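Local atomic coordinates of alkylhydroperoxidase AhpD core: uncharacterized peroxidase-related protein (Ralstonia eutropha, PDB entry 2PRR), a protein that is of unknown function but probably acts as an oxidoreductase, perhaps reducing peroxides like the alkylhydroperoxidase AhpD. Residues D22-R27 and D50-F55. Residues are numbered along the deposited sequence; the frame is centred on the assembly and turned at random.
Sequences DDIRQR and DEFRAF
Asp23 and Arg53 join the start of helix 22-35 to helix 49-63 through a two-point salt bridge. Carboxylate and guanidinium lie nearly coplanar, their planes 23° apart. The main bond runs from Arg53 NE to the syn lone pair of Asp23 OD2 at 2.6 Å, bent to 148° because OD2 is tilted somewhat from the guanidinium plane; the second, from Arg53 NH2 to Asp23 OD1, is straighter but weak at 3.4 Å. Arg53 reaches across because its chain is extended from CG to NE. Its remaining terminal nitrogen, NH1, meets Asp50 OD1 of its own helix at 2.9 Å, which makes a three-residue network. Two carboxylates thus grip the edge of the group, while Ile24 CD1 lies over one face, 4.0 Å from Arg53 NH2.

The buried Ile24 packs on Phe52. Its CG2 sits over the ring face, 3.9 Å from the centroid, a CH-pi contact, and its CG1 meets Phe52 CD1 at 3.7 Å. Arg27 CD touches the same ring obliquely at CE1, 3.8 Å away; the bend at chi3 lays its guanidinium alongside helix 49-63, steep to the ring. There Arg27 NH1 pairs with Asp60, and NH2 bonds weakly to a water that also reaches Arg53 O. In this all-helical chain, helix 49-63 belongs to the carboxymuconolactone decarboxylase family region, and Phe42 of helix 40-45 touches both Arg27 and Phe52. The segment axes are 10.9 Å apart at 50°. The shared arginine probably keeps Asp23 and Asp50 ionised, its three bonded nitrogens fix its rotation, and the network flanks the buried Ile24-Phe52 pair.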
ATOM      1  N   ASP D  22      41.254  19.435   8.968  1.00 49.64           N
ATOM      2  CA  ASP D  22      41.110  20.890   8.846  1.00 50.06           C
ATOM      3  C   ASP D  22      40.113  21.340   7.775  1.00 48.15           C
ATOM      4  O   ASP D  22      39.484  22.393   7.932  1.00 47.78           O
ATOM      5  CB  ASP D  22      42.485  21.542   8.586  1.00 52.98           C
ATOM      6  CG  ASP D  22      43.522  21.189   9.659  1.00 59.92           C
ATOM      7  OD1 ASP D  22      43.130  21.023  10.845  1.00 71.06           O
ATOM      8  OD2 ASP D  22      44.723  21.078   9.309  1.00 66.44           O
ATOM      9  N   ASP D  23      40.002  20.568   6.686  1.00 47.10           N
ATOM     10  CA  ASP D  23      39.050  20.888   5.596  1.00 46.79           C
ATOM     11  C   ASP D  23      37.596  20.823   6.091  1.00 46.76           C
ATOM     12  O   ASP D  23      36.795  21.720   5.808  1.00 46.36           O
ATOM     13  CB  ASP D  23      39.263  20.020   4.330  1.00 45.98           C
ATOM     14  CG  ASP D  23      39.150  18.510   4.582  1.00 47.35           C
ATOM     15  OD1 ASP D  23      39.417  18.047   5.705  1.00 44.43           O
ATOM     16  OD2 ASP D  23      38.824  17.772   3.621  1.00 50.84           O
ATOM     17  N   ILE D  24      37.303  19.764   6.848  1.00 45.93           N
ATOM     18  CA  ILE D  24      36.012  19.538   7.491  1.00 45.22           C
ATOM     19  C   ILE D  24      35.809  20.600   8.567  1.00 46.85           C
ATOM     20  O   ILE D  24      34.764  21.248   8.597  1.00 47.56           O
ATOM     21  CB  ILE D  24      35.948  18.125   8.131  1.00 45.18           C
ATOM     22  CG1 ILE D  24      35.946  17.066   7.018  1.00 40.74           C
ATOM     23  CG2 ILE D  24      34.738  18.005   9.064  1.00 43.41           C
ATOM     24  CD1 ILE D  24      35.990  15.658   7.520  1.00 46.22           C
ATOM     25  N   ARG D  25      36.801  20.786   9.443  1.00 48.20           N
ATOM     26  CA  ARG D  25      36.708  21.830  10.468  1.00 48.94           C
ATOM     27  C   ARG D  25      36.392  23.204   9.865  1.00 48.11           C
ATOM     28  O   ARG D  25      35.618  23.971  10.444  1.00 48.66           O
ATOM     29  CB  ARG D  25      37.999  21.955  11.263  1.00 48.93           C
ATOM     30  CG  ARG D  25      38.360  20.789  12.171  1.00 52.30           C
ATOM     31  CD  ARG D  25      39.533  21.128  13.127  1.00 54.38           C
ATOM     32  NE  ARG D  25      39.183  22.234  14.039  1.00 63.06           N
ATOM     33  CZ  ARG D  25      39.407  23.541  13.830  1.00 66.39           C
ATOM     34  NH1 ARG D  25      40.027  23.996  12.735  1.00 68.36           N
ATOM     35  NH2 ARG D  25      38.997  24.417  14.743  1.00 66.40           N
ATOM     36  N   GLN D  26      36.988  23.510   8.709  1.00 48.57           N
ATOM     37  CA  GLN D  26      36.793  24.814   8.048  1.00 48.79           C
ATOM     38  C   GLN D  26      35.376  24.959   7.459  1.00 47.71           C
ATOM     39  O   GLN D  26      34.799  26.047   7.480  1.00 47.92           O
ATOM     40  CB  GLN D  26      37.890  25.058   6.978  1.00 50.11           C
ATOM     41  CG  GLN D  26      37.801  26.405   6.222  1.00 49.20           C
ATOM     42  N   ARG D  27      34.816  23.872   6.936  1.00 47.46           N
ATOM     43  CA  ARG D  27      33.457  23.915   6.397  1.00 46.05           C
ATOM     44  C   ARG D  27      32.470  24.145   7.545  1.00 46.00           C
ATOM     45  O   ARG D  27      31.530  24.936   7.410  1.00 47.35           O
ATOM     46  CB  ARG D  27      33.120  22.633   5.651  1.00 46.14           C
ATOM     47  CG  ARG D  27      31.701  22.607   5.105  1.00 43.77           C
ATOM     48  CD  ARG D  27      31.356  21.241   4.587  1.00 48.91           C
ATOM     49  NE  ARG D  27      31.888  20.989   3.258  1.00 49.34           N
ATOM     50  CZ  ARG D  27      31.286  21.346   2.128  1.00 45.13           C
ATOM     51  NH1 ARG D  27      30.138  22.028   2.135  1.00 44.31           N
ATOM     52  NH2 ARG D  27      31.851  21.023   0.973  1.00 44.38           N
ATOM     53  N   ASP D  50      35.157  10.806   5.152  1.00 37.67           N
ATOM     54  CA  ASP D  50      35.082  10.605   3.711  1.00 39.43           C
ATOM     55  C   ASP D  50      33.674  10.705   3.147  1.00 38.03           C
ATOM     56  O   ASP D  50      33.496  11.136   2.013  1.00 39.15           O
ATOM     57  CB  ASP D  50      35.696   9.253   3.312  1.00 42.04           C
ATOM     58  CG  ASP D  50      37.230   9.249   3.406  1.00 48.94           C
ATOM     59  OD1 ASP D  50      37.851  10.347   3.466  1.00 48.76           O
ATOM     60  OD2 ASP D  50      37.806   8.136   3.403  1.00 55.37           O
ATOM     61  N   GLU D  51      32.679  10.313   3.932  1.00 36.97           N
ATOM     62  CA  GLU D  51      31.275  10.373   3.494  1.00 35.17           C
ATOM     63  C   GLU D  51      30.810  11.826   3.646  1.00 32.45           C
ATOM     64  O   GLU D  51      30.100  12.378   2.815  1.00 32.67           O
ATOM     65  CB  GLU D  51      30.445   9.388   4.311  1.00 32.03           C
ATOM     66  CG  GLU D  51      31.046   7.998   4.299  1.00 31.95           C
ATOM     67  CD  GLU D  51      30.299   7.000   5.148  1.00 38.09           C
ATOM     68  OE1 GLU D  51      29.081   7.174   5.354  1.00 31.19           O
ATOM     69  OE2 GLU D  51      30.953   6.039   5.616  1.00 32.54           O
ATOM     70  N   PHE D  52      31.233  12.447   4.723  1.00 32.44           N
ATOM     71  CA  PHE D  52      31.002  13.865   4.943  1.00 33.24           C
ATOM     72  C   PHE D  52      31.460  14.678   3.723  1.00 33.82           C
ATOM     73  O   PHE D  52      30.723  15.516   3.211  1.00 33.26           O
ATOM     74  CB  PHE D  52      31.812  14.291   6.183  1.00 32.38           C
ATOM     75  CG  PHE D  52      31.737  15.738   6.500  1.00 29.76           C
ATOM     76  CD1 PHE D  52      32.512  16.652   5.806  1.00 31.00           C
ATOM     77  CD2 PHE D  52      30.944  16.190   7.527  1.00 27.59           C
ATOM     78  CE1 PHE D  52      32.458  17.974   6.095  1.00 26.94           C
ATOM     79  CE2 PHE D  52      30.896  17.528   7.818  1.00 37.72           C
ATOM     80  CZ  PHE D  52      31.665  18.423   7.093  1.00 32.76           C
ATOM     81  N   ARG D  53      32.676  14.432   3.252  1.00 34.79           N
ATOM     82  CA  ARG D  53      33.197  15.212   2.122  1.00 36.27           C
ATOM     83  C   ARG D  53      32.376  14.975   0.863  1.00 34.39           C
ATOM     84  O   ARG D  53      32.060  15.914   0.122  1.00 33.67           O
ATOM     85  CB  ARG D  53      34.683  14.911   1.863  1.00 35.50           C
ATOM     86  CG  ARG D  53      35.626  15.372   2.981  1.00 38.83           C
ATOM     87  CD  ARG D  53      37.090  15.112   2.653  1.00 40.89           C
ATOM     88  NE  ARG D  53      37.981  15.310   3.815  1.00 46.75           N
ATOM     89  CZ  ARG D  53      38.527  14.334   4.545  1.00 44.88           C
ATOM     90  NH1 ARG D  53      38.277  13.043   4.304  1.00 39.94           N
ATOM     91  NH2 ARG D  53      39.312  14.660   5.560  1.00 37.00           N
ATOM     92  N   ALA D  54      32.027  13.716   0.628  1.00 34.05           N
ATOM     93  CA  ALA D  54      31.271  13.350  -0.562  1.00 33.58           C
ATOM     94  C   ALA D  54      29.813  13.842  -0.501  1.00 33.87           C
ATOM     95  O   ALA D  54      29.206  14.161  -1.533  1.00 35.42           O
ATOM     96  CB  ALA D  54      31.334  11.836  -0.767  1.00 35.26           C
ATOM     97  N   PHE D  55      29.251  13.884   0.700  1.00 32.95           N
ATOM     98  CA  PHE D  55      27.880  14.347   0.911  1.00 32.60           C
ATOM     99  C   PHE D  55      27.798  15.831   0.596  1.00 31.87           C
ATOM    100  O   PHE D  55      27.001  16.261  -0.241  1.00 32.20           O
ATOM    101  CB  PHE D  55      27.474  14.096   2.381  1.00 33.04           C
ATOM    102  CG  PHE D  55      26.033  14.437   2.715  1.00 34.50           C
ATOM    103  CD1 PHE D  55      25.676  15.709   3.119  1.00 29.64           C
ATOM    104  CD2 PHE D  55      25.045  13.457   2.661  1.00 33.03           C
ATOM    105  CE1 PHE D  55      24.377  16.013   3.430  1.00 30.71           C
ATOM    106  CE2 PHE D  55      23.747  13.749   2.979  1.00 29.74           C
ATOM    107  CZ  PHE D  55      23.405  15.021   3.365  1.00 30.91           C
TER
HETATM  108  O   HOH W   1      33.280  18.109   0.521  1.00 31.47           O